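Local atomic coordinates of dermonecrotic toxin (Pasteurella multocida, PDB entry 2EBF), a protein that acts as a dermonecrotic and mitogenic toxin, inducing bone resorption and associated with the severe progressive form of atrophic rhinitis in pigs. Residues R157-E162 with E169-L174; K248-K253 with G283-Y288; W52-L57 with A77-I82; D607-D612 with I696-V701. One frame throughout, in Å; residues are numbered along the deposited sequence.

Overall arrangement
The four contacts sample the C-terminal region of the toxin, which carries a thiol-protease-like catalytic triad. The centre of contact 1, which joins two successive helices, lies about 10 Å from the centre of the chain; the side chain of A159 is about 14 Å from a bound glucose. Contact 3, in the membrane localization domain, is its nearest companion, about 29 Å away between centres. Contact 2 belongs to the C2 domain and contact 4 to the C3 domain; they lie on opposite sides of the chain's centre, about 79 Å apart between centres. The C3 domain also holds the C620-C626 disulfide and the phosphonate bound around G624-S628. No two contacts touch, and along the chain they follow in series, in the order 3, 1, 2, 4.

Contact 1: R157-E162 with E169-L174; sequences RTAMNE and ESTADL
The carboxylate of E162 reaches across to the start of the helix that holds T171, and one of its oxygens does most of the work. E162 OE1 accepts three hydrogen bonds: from S170 N at 2.9 Å, from T171 N at 2.9 Å and from the hydroxyl T171 OG1 at 2.8 Å. T171 N arrives on the syn lone pair, whereas S170 N and T171 OG1 come from opposite faces of the carboxylate, each well out of its plane. The extended chain of E162, with CG anti to the backbone N (chi1 -167°), gives it the length to get there. The other oxygen, E162 OE2, takes a bond from a water 2.7 Å away, which relays it to A172 N. E162 OE1 thus takes up the amides of S170, at the N-cap position, and of T171, the first helical residue. S170 makes no side-chain capping bond; its OG is bonded to S168 O. A negative group here should also suit the helix dipole. Beside this polar centre the packing is close. T158 turns its methyl toward the second segment, CG2 lying 3.5 Å from T171 OG1, while its hydroxyl is bonded to F154 O. A159 is small enough to let T171 come near, with CB 4.0 Å from T171 CG2, and L174 CD1 meets the T158 methyl. Helix 151-164 is thereby joined to helix 171-180 across a short connection. L137 of helix 135-143 touches both A159 and T171, and M326 and M330 of helix 312-333 pack on L174.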
loop_
_atom_site.group_PDB
_atom_site.type_symbol
_atom_site.label_atom_id
_atom_site.label_comp_id
_atom_site.label_asym_id
_atom_site.label_seq_id
_atom_site.Cartn_x
_atom_site.Cartn_y
_atom_site.Cartn_z
ATOM N N ARG A 157 -0.938 -8.624 -8.949
ATOM C CA ARG A 157 -0.093 -9.200 -7.921
ATOM C C ARG A 157 -0.834 -9.291 -6.607
ATOM O O ARG A 157 -0.841 -10.343 -5.970
ATOM C CB ARG A 157 1.179 -8.359 -7.749
ATOM C CG ARG A 157 1.992 -8.701 -6.526
ATOM C CD ARG A 157 2.908 -7.536 -6.162
ATOM N NE ARG A 157 3.770 -7.165 -7.278
ATOM C CZ ARG A 157 4.251 -5.942 -7.491
ATOM N NH1 ARG A 157 3.949 -4.943 -6.667
ATOM N NH2 ARG A 157 5.026 -5.715 -8.540
ATOM N N THR A 158 -1.483 -8.193 -6.223
ATOM C CA THR A 158 -2.251 -8.111 -4.982
ATOM C C THR A 158 -3.435 -9.094 -5.000
ATOM O O THR A 158 -3.696 -9.806 -4.011
ATOM C CB THR A 158 -2.733 -6.646 -4.740
ATOM O OG1 THR A 158 -1.603 -5.755 -4.781
ATOM C CG2 THR A 158 -3.461 -6.499 -3.399
ATOM N N ALA A 159 -4.142 -9.130 -6.131
ATOM C CA ALA A 159 -5.300 -10.009 -6.294
ATOM C C ALA A 159 -4.896 -11.477 -6.131
ATOM O O ALA A 159 -5.577 -12.229 -5.445
ATOM C CB ALA A 159 -5.947 -9.797 -7.656
ATOM N N MET A 160 -3.782 -11.869 -6.744
ATOM C CA MET A 160 -3.330 -13.261 -6.691
ATOM C C MET A 160 -2.905 -13.635 -5.281
ATOM O O MET A 160 -3.224 -14.725 -4.807
ATOM C CB MET A 160 -2.198 -13.521 -7.688
ATOM C CG MET A 160 -2.666 -13.539 -9.151
ATOM S SD MET A 160 -1.400 -14.035 -10.329
ATOM C CE MET A 160 -0.159 -12.761 -10.093
ATOM N N ASN A 161 -2.202 -12.728 -4.608
ATOM C CA ASN A 161 -1.845 -12.944 -3.201
ATOM C C ASN A 161 -3.080 -13.038 -2.303
ATOM O O ASN A 161 -3.124 -13.858 -1.381
ATOM C CB ASN A 161 -0.897 -11.855 -2.721
ATOM C CG ASN A 161 0.513 -12.081 -3.207
ATOM O OD1 ASN A 161 0.874 -13.200 -3.553
ATOM N ND2 ASN A 161 1.320 -11.030 -3.227
ATOM N N GLU A 162 -4.078 -12.209 -2.571
ATOM C CA GLU A 162 -5.340 -12.249 -1.822
ATOM C C GLU A 162 -6.091 -13.577 -2.027
ATOM O O GLU A 162 -6.600 -14.186 -1.064
ATOM C CB GLU A 162 -6.230 -11.072 -2.217
ATOM C CG GLU A 162 -7.427 -10.819 -1.280
ATOM C CD GLU A 162 -8.112 -9.483 -1.509
ATOM O OE1 GLU A 162 -7.403 -8.493 -1.783
ATOM O OE2 GLU A 162 -9.370 -9.406 -1.374
ATOM N N GLU A 169 -7.642 -8.741 2.685
ATOM C CA GLU A 169 -8.576 -8.175 1.721
ATOM C C GLU A 169 -8.232 -6.708 1.463
ATOM O O GLU A 169 -8.315 -5.876 2.368
ATOM C CB GLU A 169 -10.033 -8.349 2.223
ATOM C CG GLU A 169 -11.067 -7.409 1.617
ATOM C CD GLU A 169 -12.480 -7.621 2.180
ATOM O OE1 GLU A 169 -12.688 -8.593 2.941
ATOM O OE2 GLU A 169 -13.388 -6.810 1.877
ATOM N N SER A 170 -7.801 -6.408 0.238
ATOM C CA SER A 170 -7.330 -5.062 -0.091
ATOM C C SER A 170 -7.523 -4.702 -1.558
ATOM O O SER A 170 -7.520 -3.540 -1.902
ATOM C CB SER A 170 -5.857 -4.898 0.294
ATOM O OG SER A 170 -5.058 -5.888 -0.326
ATOM N N THR A 171 -7.683 -5.704 -2.421
ATOM C CA THR A 171 -7.693 -5.457 -3.871
ATOM C C THR A 171 -8.811 -4.522 -4.319
ATOM O O THR A 171 -8.575 -3.574 -5.075
ATOM C CB THR A 171 -7.727 -6.788 -4.675
ATOM O OG1 THR A 171 -6.606 -7.598 -4.300
ATOM C CG2 THR A 171 -7.661 -6.539 -6.179
ATOM N N ALA A 172 -10.037 -4.782 -3.872
ATOM C CA ALA A 172 -11.160 -3.966 -4.309
ATOM C C ALA A 172 -10.926 -2.485 -3.978
ATOM O O ALA A 172 -11.112 -1.599 -4.821
ATOM C CB ALA A 172 -12.476 -4.464 -3.669
ATOM N N ASP A 173 -10.521 -2.223 -2.742
ATOM C CA ASP A 173 -10.308 -0.849 -2.300
ATOM C C ASP A 173 -9.089 -0.209 -2.980
ATOM O O ASP A 173 -9.090 0.989 -3.231
ATOM C CB ASP A 173 -10.192 -0.785 -0.780
ATOM C CG ASP A 173 -11.526 -0.951 -0.083
ATOM O OD1 ASP A 173 -12.568 -0.508 -0.627
ATOM O OD2 ASP A 173 -11.532 -1.532 1.014
ATOM N N LEU A 174 -8.057 -0.997 -3.274
ATOM C CA LEU A 174 -6.898 -0.457 -4.013
ATOM C C LEU A 174 -7.298 -0.114 -5.460
ATOM O O LEU A 174 -6.810 0.865 -6.036
ATOM C CB LEU A 174 -5.678 -1.383 -3.940
ATOM C CG LEU A 174 -4.867 -1.308 -2.632
ATOM C CD1 LEU A 174 -4.099 -2.601 -2.352
ATOM C CD2 LEU A 174 -3.911 -0.108 -2.615
HETATM O O HOH W 1 -10.576 -7.058 -2.085
#

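Contact 2: K248-K253 with G283-Y288; sequences KGMLSK and GPYELY
The backbones of the two irregular segments come closest at M250 and Y285, whose CA atoms are 7.6 Å apart, just after G249 has broken from helix 234-248 with a phi of 174° that a residue lacking CB adopts easily. The side chains of this pair cross at about a right angle, and the flexible thioether bends so that M250 SD sits over a face of the Y285 ring, 4.5 Å from its centroid and 23° off the normal. This is a Met-aromatic contact, backed by M250 CG at 3.9 Å from Y285 CD2. The ring has sulfur over one face and P284 CB over the other, both offset toward the rim. K248 adds a polar tie: its long chain, bent at several torsions, brings NZ to 3.1 Å from P284 O, forming a hydrogen bond at a C=O...N angle of 126°. The ammonium comes within 3.4 Å of Y285 CA; the E286 carboxylate, bonded to G282 N, is an opposite charge not in contact with it. Y285 OH is bonded to D428 of helix 425-434, where A429 touches both M250 and Y285 and F432 touches P284. L251 and Y288 touch helix 234-248, M250 and L251 helix 288-300.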
loop_
_atom_site.group_PDB
_atom_site.type_symbol
_atom_site.label_atom_id
_atom_site.label_comp_id
_atom_site.label_asym_id
_atom_site.label_seq_id
_atom_site.Cartn_x
_atom_site.Cartn_y
_atom_site.Cartn_z
ATOM N N LYS A 248 18.131 34.563 -8.550
ATOM C CA LYS A 248 17.474 35.071 -7.344
ATOM C C LYS A 248 17.228 33.963 -6.309
ATOM O O LYS A 248 17.700 34.056 -5.172
ATOM C CB LYS A 248 16.168 35.784 -7.716
ATOM C CG LYS A 248 15.665 36.789 -6.690
ATOM C CD LYS A 248 14.964 37.966 -7.372
ATOM C CE LYS A 248 13.831 38.522 -6.524
ATOM N NZ LYS A 248 12.670 37.584 -6.505
ATOM N N GLY A 249 16.495 32.923 -6.701
ATOM C CA GLY A 249 16.218 31.796 -5.811
ATOM C C GLY A 249 15.251 30.764 -6.364
ATOM O O GLY A 249 15.564 29.570 -6.386
ATOM N N MET A 250 14.083 31.227 -6.812
ATOM C CA MET A 250 12.994 30.349 -7.264
ATOM C C MET A 250 13.272 29.670 -8.619
ATOM O O MET A 250 14.214 30.038 -9.327
ATOM C CB MET A 250 11.673 31.132 -7.321
ATOM C CG MET A 250 11.309 31.875 -6.031
ATOM S SD MET A 250 10.431 30.853 -4.825
ATOM C CE MET A 250 8.721 31.190 -5.262
ATOM N N LEU A 251 12.449 28.668 -8.951
ATOM C CA LEU A 251 12.501 27.933 -10.233
ATOM C C LEU A 251 13.906 27.522 -10.691
ATOM O O LEU A 251 14.211 27.535 -11.884
ATOM C CB LEU A 251 11.784 28.714 -11.344
ATOM C CG LEU A 251 10.357 29.221 -11.112
ATOM C CD1 LEU A 251 9.913 30.076 -12.292
ATOM C CD2 LEU A 251 9.377 28.076 -10.874
ATOM N N SER A 252 14.744 27.143 -9.732
ATOM C CA SER A 252 16.125 26.751 -10.003
ATOM C C SER A 252 16.246 25.447 -10.789
ATOM O O SER A 252 17.246 25.225 -11.470
ATOM C CB SER A 252 16.929 26.671 -8.698
ATOM O OG SER A 252 16.138 26.200 -7.615
ATOM N N LYS A 253 15.227 24.593 -10.692
ATOM C CA LYS A 253 15.213 23.299 -11.383
ATOM C C LYS A 253 14.318 23.346 -12.627
ATOM O O LYS A 253 13.503 22.455 -12.866
ATOM C CB LYS A 253 14.784 22.172 -10.432
ATOM C CG LYS A 253 15.645 22.035 -9.183
ATOM C CD LYS A 253 14.990 21.114 -8.161
ATOM C CE LYS A 253 15.632 21.263 -6.783
ATOM N NZ LYS A 253 14.884 20.504 -5.741
ATOM N N GLY A 283 7.095 42.417 -4.455
ATOM C CA GLY A 283 7.226 41.484 -3.338
ATOM C C GLY A 283 8.596 40.828 -3.305
ATOM O O GLY A 283 9.402 41.038 -4.218
ATOM N N PRO A 284 8.871 40.023 -2.254
ATOM C CA PRO A 284 10.165 39.338 -2.098
ATOM C C PRO A 284 10.503 38.381 -3.246
ATOM O O PRO A 284 11.677 38.228 -3.595
ATOM C CB PRO A 284 10.008 38.568 -0.782
ATOM C CG PRO A 284 8.547 38.520 -0.514
ATOM C CD PRO A 284 7.954 39.735 -1.136
ATOM N N TYR A 285 9.490 37.755 -3.836
ATOM C CA TYR A 285 9.726 36.831 -4.952
ATOM C C TYR A 285 9.098 37.300 -6.269
ATOM O O TYR A 285 9.132 36.586 -7.287
ATOM C CB TYR A 285 9.315 35.402 -4.557
ATOM C CG TYR A 285 10.052 34.919 -3.315
ATOM C CD1 TYR A 285 9.386 34.751 -2.100
ATOM C CD2 TYR A 285 11.428 34.670 -3.353
ATOM C CE1 TYR A 285 10.072 34.323 -0.955
ATOM C CE2 TYR A 285 12.116 34.246 -2.219
ATOM C CZ TYR A 285 11.431 34.072 -1.030
ATOM O OH TYR A 285 12.122 33.662 0.075
ATOM N N GLU A 286 8.539 38.511 -6.237
ATOM C CA GLU A 286 8.000 39.194 -7.420
ATOM C C GLU A 286 6.894 38.372 -8.104
ATOM O O GLU A 286 6.334 37.458 -7.499
ATOM C CB GLU A 286 9.133 39.570 -8.391
ATOM C CG GLU A 286 8.828 40.734 -9.344
ATOM C CD GLU A 286 8.661 42.072 -8.645
ATOM O OE1 GLU A 286 9.461 42.399 -7.737
ATOM O OE2 GLU A 286 7.728 42.810 -9.021
ATOM N N LEU A 287 6.578 38.687 -9.355
ATOM C CA LEU A 287 5.468 38.025 -10.028
ATOM C C LEU A 287 5.898 36.798 -10.835
ATOM O O LEU A 287 5.081 35.925 -11.106
ATOM C CB LEU A 287 4.717 39.023 -10.923
ATOM C CG LEU A 287 3.258 38.715 -11.299
ATOM C CD1 LEU A 287 2.327 38.742 -10.076
ATOM C CD2 LEU A 287 2.763 39.680 -12.378
ATOM N N TYR A 288 7.185 36.730 -11.173
ATOM C CA TYR A 288 7.695 35.840 -12.230
ATOM C C TYR A 288 7.414 34.338 -12.070
ATOM O O TYR A 288 7.041 33.683 -13.049
ATOM C CB TYR A 288 9.190 36.083 -12.486
ATOM C CG TYR A 288 9.601 37.543 -12.457
ATOM C CD1 TYR A 288 8.811 38.528 -13.052
ATOM C CD2 TYR A 288 10.785 37.935 -11.840
ATOM C CE1 TYR A 288 9.186 39.871 -13.017
ATOM C CE2 TYR A 288 11.174 39.273 -11.804
ATOM C CZ TYR A 288 10.372 40.235 -12.394
ATOM O OH TYR A 288 10.754 41.563 -12.353
#

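Contact 3: W52-L57 with A77-I82; sequences WTPEVL and AKLQRI
W52 meets L79 through its backbone: W52 O lies 3.3 Å from L79 CD2 and 3.4 Å from L79 CD1, so both methyls of the leucine gather round one carbonyl. That oxygen is not left to carbon alone, since it also accepts a hydrogen bond from H83 NE2. The W52 indole leads away from the second helix, and V56 CG1 rests over one of its faces. T53 follows at the N-cap position; its carbonyl carbon is 3.6 Å from L79 CD1. Next comes P54, whose CA comes nearest the second helix; it suits the first turn because a proline has no amide hydrogen to lose there and offers a rigid apolar ring. P54 N lies 3.6 Å from L79 CD1. P54 CG lies 3.7 Å from Q80 N and 3.9 Å from Q80 CB, and the Q80 side chain, with CG anti to the backbone N (chi1 -172°) and a bend at chi2, folds back to meet the ring at about a right angle. One turn on, L57 brings CB within 4.1 Å of L79 CD1, so that this methyl is shared by proline and leucine. P54 and L57 thus seat the start of helix 54-60 on helix 70-84, within the membrane localization domain. L57 continues onto A117 and L121 of helix 115-129, where W52 touches E120 and Q124, while I82 packs on L94, M95 and L98 of helix 88-108.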
loop_
_atom_site.group_PDB
_atom_site.type_symbol
_atom_site.label_atom_id
_atom_site.label_comp_id
_atom_site.label_asym_id
_atom_site.label_seq_id
_atom_site.Cartn_x
_atom_site.Cartn_y
_atom_site.Cartn_z
ATOM N N TRP A 52 2.041 -16.686 -28.244
ATOM C CA TRP A 52 2.956 -16.802 -29.368
ATOM C C TRP A 52 4.347 -16.329 -28.994
ATOM O O TRP A 52 4.504 -15.375 -28.221
ATOM C CB TRP A 52 2.492 -15.940 -30.541
ATOM C CG TRP A 52 1.302 -16.425 -31.312
ATOM C CD1 TRP A 52 0.795 -17.701 -31.376
ATOM C CD2 TRP A 52 0.492 -15.628 -32.181
ATOM N NE1 TRP A 52 -0.298 -17.731 -32.224
ATOM C CE2 TRP A 52 -0.500 -16.472 -32.727
ATOM C CE3 TRP A 52 0.512 -14.271 -32.548
ATOM C CZ2 TRP A 52 -1.468 -16.008 -33.621
ATOM C CZ3 TRP A 52 -0.454 -13.809 -33.429
ATOM C CH2 TRP A 52 -1.432 -14.679 -33.954
ATOM N N THR A 53 5.349 -17.007 -29.545
ATOM C CA THR A 53 6.737 -16.553 -29.467
ATOM C C THR A 53 6.975 -15.516 -30.570
ATOM O O THR A 53 6.163 -15.415 -31.484
ATOM C CB THR A 53 7.703 -17.721 -29.685
ATOM O OG1 THR A 53 7.428 -18.332 -30.959
ATOM C CG2 THR A 53 7.550 -18.752 -28.560
ATOM N N PRO A 54 8.077 -14.735 -30.486
ATOM C CA PRO A 54 8.389 -13.735 -31.520
ATOM C C PRO A 54 8.470 -14.284 -32.951
ATOM O O PRO A 54 8.007 -13.618 -33.879
ATOM C CB PRO A 54 9.760 -13.185 -31.078
ATOM C CG PRO A 54 9.782 -13.381 -29.621
ATOM C CD PRO A 54 9.069 -14.702 -29.397
ATOM N N GLU A 55 9.045 -15.477 -33.135
ATOM C CA GLU A 55 9.121 -16.081 -34.481
ATOM C C GLU A 55 7.738 -16.336 -35.057
ATOM O O GLU A 55 7.496 -16.114 -36.241
ATOM C CB GLU A 55 9.913 -17.393 -34.484
ATOM C CG GLU A 55 11.413 -17.255 -34.239
ATOM C CD GLU A 55 12.153 -16.413 -35.273
ATOM O OE1 GLU A 55 11.731 -16.324 -36.450
ATOM O OE2 GLU A 55 13.193 -15.841 -34.898
ATOM N N VAL A 56 6.827 -16.794 -34.214
ATOM C CA VAL A 56 5.468 -17.041 -34.657
ATOM C C VAL A 56 4.782 -15.709 -35.028
ATOM O O VAL A 56 4.147 -15.597 -36.086
ATOM C CB VAL A 56 4.680 -17.836 -33.594
ATOM C CG1 VAL A 56 3.199 -17.733 -33.837
ATOM C CG2 VAL A 56 5.113 -19.297 -33.599
ATOM N N LEU A 57 4.937 -14.705 -34.169
ATOM C CA LEU A 57 4.394 -13.371 -34.439
ATOM C C LEU A 57 4.871 -12.822 -35.784
ATOM O O LEU A 57 4.075 -12.264 -36.544
ATOM C CB LEU A 57 4.798 -12.387 -33.340
ATOM C CG LEU A 57 3.810 -11.303 -32.867
ATOM C CD1 LEU A 57 4.541 -10.012 -32.518
ATOM C CD2 LEU A 57 2.617 -11.036 -33.792
ATOM N N ALA A 77 10.448 -7.095 -29.387
ATOM C CA ALA A 77 11.438 -7.071 -28.306
ATOM C C ALA A 77 10.798 -7.415 -26.969
ATOM O O ALA A 77 11.342 -8.216 -26.209
ATOM C CB ALA A 77 12.117 -5.712 -28.230
ATOM N N LYS A 78 9.649 -6.799 -26.684
ATOM C CA LYS A 78 8.924 -7.055 -25.438
ATOM C C LYS A 78 8.392 -8.493 -25.364
ATOM O O LYS A 78 8.417 -9.118 -24.302
ATOM C CB LYS A 78 7.789 -6.044 -25.229
ATOM C CG LYS A 78 7.124 -6.185 -23.852
ATOM C CD LYS A 78 6.958 -4.865 -23.130
ATOM C CE LYS A 78 8.252 -4.091 -23.093
ATOM N NZ LYS A 78 8.360 -3.123 -21.976
ATOM N N LEU A 79 7.914 -9.015 -26.486
ATOM C CA LEU A 79 7.449 -10.402 -26.520
ATOM C C LEU A 79 8.608 -11.343 -26.169
ATOM O O LEU A 79 8.435 -12.300 -25.412
ATOM C CB LEU A 79 6.901 -10.757 -27.899
ATOM C CG LEU A 79 5.622 -11.603 -28.023
ATOM C CD1 LEU A 79 5.613 -12.377 -29.325
ATOM C CD2 LEU A 79 5.308 -12.490 -26.812
ATOM N N GLN A 80 9.790 -11.057 -26.707
ATOM C CA GLN A 80 10.960 -11.870 -26.405
ATOM C C GLN A 80 11.315 -11.828 -24.923
ATOM O O GLN A 80 11.584 -12.871 -24.332
ATOM C CB GLN A 80 12.164 -11.478 -27.264
ATOM C CG GLN A 80 13.336 -12.446 -27.103
ATOM C CD GLN A 80 12.965 -13.888 -27.443
ATOM O OE1 GLN A 80 12.838 -14.735 -26.554
ATOM N NE2 GLN A 80 12.772 -14.167 -28.729
ATOM N N ARG A 81 11.303 -10.631 -24.333
ATOM C CA ARG A 81 11.572 -10.467 -22.900
ATOM C C ARG A 81 10.598 -11.271 -22.043
ATOM O O ARG A 81 10.995 -11.833 -21.024
ATOM C CB ARG A 81 11.537 -8.991 -22.481
ATOM C CG ARG A 81 12.775 -8.185 -22.871
ATOM C CD ARG A 81 12.846 -6.848 -22.102
ATOM N NE ARG A 81 13.118 -7.044 -20.672
ATOM C CZ ARG A 81 12.886 -6.150 -19.706
ATOM N NH1 ARG A 81 12.365 -4.952 -19.976
ATOM N NH2 ARG A 81 13.173 -6.462 -18.447
ATOM N N ILE A 82 9.326 -11.316 -22.449
ATOM C CA ILE A 82 8.305 -12.084 -21.729
ATOM C C ILE A 82 8.674 -13.563 -21.699
ATOM O O ILE A 82 8.676 -14.191 -20.633
ATOM C CB ILE A 82 6.902 -11.869 -22.355
ATOM C CG1 ILE A 82 6.398 -10.469 -22.000
ATOM C CG2 ILE A 82 5.887 -12.930 -21.880
ATOM C CD1 ILE A 82 5.436 -9.918 -22.992
#

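Contact 4: D607-D612 with I696-V701; sequences DAIKND and ILILPV
The ammonium of K610, reaching across to the edge of the strand that carries I698, is gripped by two waters and a carboxylate. K610 NZ donates to one water at 2.9 Å and to another at 3.0 Å, and it forms a salt bridge with E583. The nearer water lies 2.7 Å from I698 O; the other accepts from I698 N at 3.1 Å and makes only a weak bond to I696 O. Lysine suits the place because its chain is long and largely extended, apart from a bend at chi4, so its methylenes can run beside apolar groups before the charge is reached. K610 CE passes 3.5 Å from I696 O, and K610 CG is 3.8 Å from I698 CD1. This tip methyl of I698 also packs 3.8 Å from the I609 branch methyl CG2. I696 turns inward beside them, with CD1 4.0 Å from I609 O, and both I609 and I696 touch V680 of the adjacent strand 676-681. I696 also rests on V619, the neighbour of the disulfide cysteine C620. Strand 697-700 is outermost in its sheet: L697 and L699 bond back to strand 676-681. Two waters bonded to K610 thus appear to serve the outward I698 backbone, where no further strand of this chain lies, while E583 probably helps to balance the positive charge beside the buried isoleucines.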
loop_
_atom_site.group_PDB
_atom_site.type_symbol
_atom_site.label_atom_id
_atom_site.label_comp_id
_atom_site.label_asym_id
_atom_site.label_seq_id
_atom_site.Cartn_x
_atom_site.Cartn_y
_atom_site.Cartn_z
ATOM N N ASP A 607 2.522 -37.946 27.268
ATOM C CA ASP A 607 2.845 -39.297 27.742
ATOM C C ASP A 607 1.586 -40.072 28.138
ATOM O O ASP A 607 1.412 -41.225 27.736
ATOM C CB ASP A 607 3.825 -39.239 28.920
ATOM C CG ASP A 607 4.218 -40.626 29.429
ATOM O OD1 ASP A 607 5.077 -41.284 28.798
ATOM O OD2 ASP A 607 3.678 -41.055 30.468
ATOM N N ALA A 608 0.721 -39.427 28.922
ATOM C CA ALA A 608 -0.556 -40.003 29.355
ATOM C C ALA A 608 -1.407 -40.504 28.181
ATOM O O ALA A 608 -1.877 -41.646 28.187
ATOM C CB ALA A 608 -1.334 -38.986 30.168
ATOM N N ILE A 609 -1.590 -39.648 27.181
ATOM C CA ILE A 609 -2.378 -39.988 25.997
ATOM C C ILE A 609 -1.757 -41.166 25.251
ATOM O O ILE A 609 -2.447 -42.122 24.904
ATOM C CB ILE A 609 -2.519 -38.779 25.051
ATOM C CG1 ILE A 609 -3.302 -37.659 25.742
ATOM C CG2 ILE A 609 -3.234 -39.191 23.764
ATOM C CD1 ILE A 609 -3.045 -36.278 25.183
ATOM N N LYS A 610 -0.447 -41.099 25.021
ATOM C CA LYS A 610 0.239 -42.148 24.268
ATOM C C LYS A 610 0.234 -43.479 25.017
ATOM O O LYS A 610 0.276 -44.547 24.399
ATOM C CB LYS A 610 1.672 -41.722 23.944
ATOM C CG LYS A 610 1.731 -40.622 22.917
ATOM C CD LYS A 610 3.151 -40.196 22.630
ATOM C CE LYS A 610 3.205 -39.436 21.311
ATOM N NZ LYS A 610 4.164 -38.296 21.385
ATOM N N ASN A 611 0.174 -43.400 26.347
ATOM C CA ASN A 611 0.114 -44.585 27.196
ATOM C C ASN A 611 -1.278 -44.924 27.719
ATOM O O ASN A 611 -1.413 -45.674 28.680
ATOM C CB ASN A 611 1.109 -44.465 28.354
ATOM C CG ASN A 611 2.531 -44.635 27.898
ATOM O OD1 ASN A 611 2.946 -45.737 27.531
ATOM N ND2 ASN A 611 3.292 -43.545 27.904
ATOM N N ASP A 612 -2.314 -44.392 27.080
ATOM C CA ASP A 612 -3.676 -44.733 27.469
ATOM C C ASP A 612 -4.140 -45.990 26.730
ATOM O O ASP A 612 -4.055 -46.064 25.505
ATOM C CB ASP A 612 -4.630 -43.562 27.220
ATOM C CG ASP A 612 -6.018 -43.832 27.765
ATOM O OD1 ASP A 612 -6.909 -44.159 26.967
ATOM O OD2 ASP A 612 -6.197 -43.762 29.004
ATOM N N ILE A 696 0.333 -43.056 17.758
ATOM C CA ILE A 696 -0.506 -41.877 17.980
ATOM C C ILE A 696 0.342 -40.629 17.793
ATOM O O ILE A 696 1.304 -40.400 18.544
ATOM C CB ILE A 696 -1.155 -41.867 19.401
ATOM C CG1 ILE A 696 -1.980 -43.141 19.640
ATOM C CG2 ILE A 696 -2.008 -40.603 19.612
ATOM C CD1 ILE A 696 -2.283 -43.393 21.116
ATOM N N LEU A 697 -0.007 -39.845 16.779
ATOM C CA LEU A 697 0.715 -38.618 16.450
ATOM C C LEU A 697 0.178 -37.412 17.214
ATOM O O LEU A 697 -0.996 -37.047 17.082
ATOM C CB LEU A 697 0.647 -38.353 14.937
ATOM C CG LEU A 697 1.319 -37.076 14.413
ATOM C CD1 LEU A 697 2.802 -37.005 14.795
ATOM C CD2 LEU A 697 1.171 -36.986 12.895
ATOM N N ILE A 698 1.042 -36.792 18.014
ATOM C CA ILE A 698 0.668 -35.591 18.766
ATOM C C ILE A 698 1.595 -34.436 18.413
ATOM O O ILE A 698 2.810 -34.494 18.671
ATOM C CB ILE A 698 0.658 -35.846 20.302
ATOM C CG1 ILE A 698 -0.316 -36.990 20.628
ATOM C CG2 ILE A 698 0.317 -34.550 21.072
ATOM C CD1 ILE A 698 -0.279 -37.457 22.077
ATOM N N LEU A 699 1.016 -33.403 17.805
ATOM C CA LEU A 699 1.740 -32.180 17.456
ATOM C C LEU A 699 0.818 -30.982 17.546
ATOM O O LEU A 699 -0.408 -31.133 17.440
ATOM C CB LEU A 699 2.298 -32.254 16.024
ATOM C CG LEU A 699 3.505 -33.110 15.666
ATOM C CD1 LEU A 699 3.565 -33.293 14.143
ATOM C CD2 LEU A 699 4.817 -32.514 16.214
ATOM N N PRO A 700 1.393 -29.773 17.703
ATOM C CA PRO A 700 0.527 -28.608 17.551
ATOM C C PRO A 700 -0.114 -28.650 16.169
ATOM O O PRO A 700 0.533 -29.085 15.213
ATOM C CB PRO A 700 1.495 -27.434 17.677
ATOM C CG PRO A 700 2.638 -27.995 18.504
ATOM C CD PRO A 700 2.789 -29.388 17.979
ATOM N N VAL A 701 -1.376 -28.236 16.070
ATOM C CA VAL A 701 -2.169 -28.495 14.857
ATOM C C VAL A 701 -1.478 -28.065 13.544
ATOM O O VAL A 701 -1.520 -28.793 12.555
ATOM C CB VAL A 701 -3.648 -27.989 14.955
ATOM C CG1 VAL A 701 -4.459 -28.856 15.938
ATOM C CG2 VAL A 701 -3.718 -26.527 15.334
HETATM O O HOH W 2 3.750 -38.135 18.423
HETATM O O HOH W 3 4.799 -36.139 19.565
#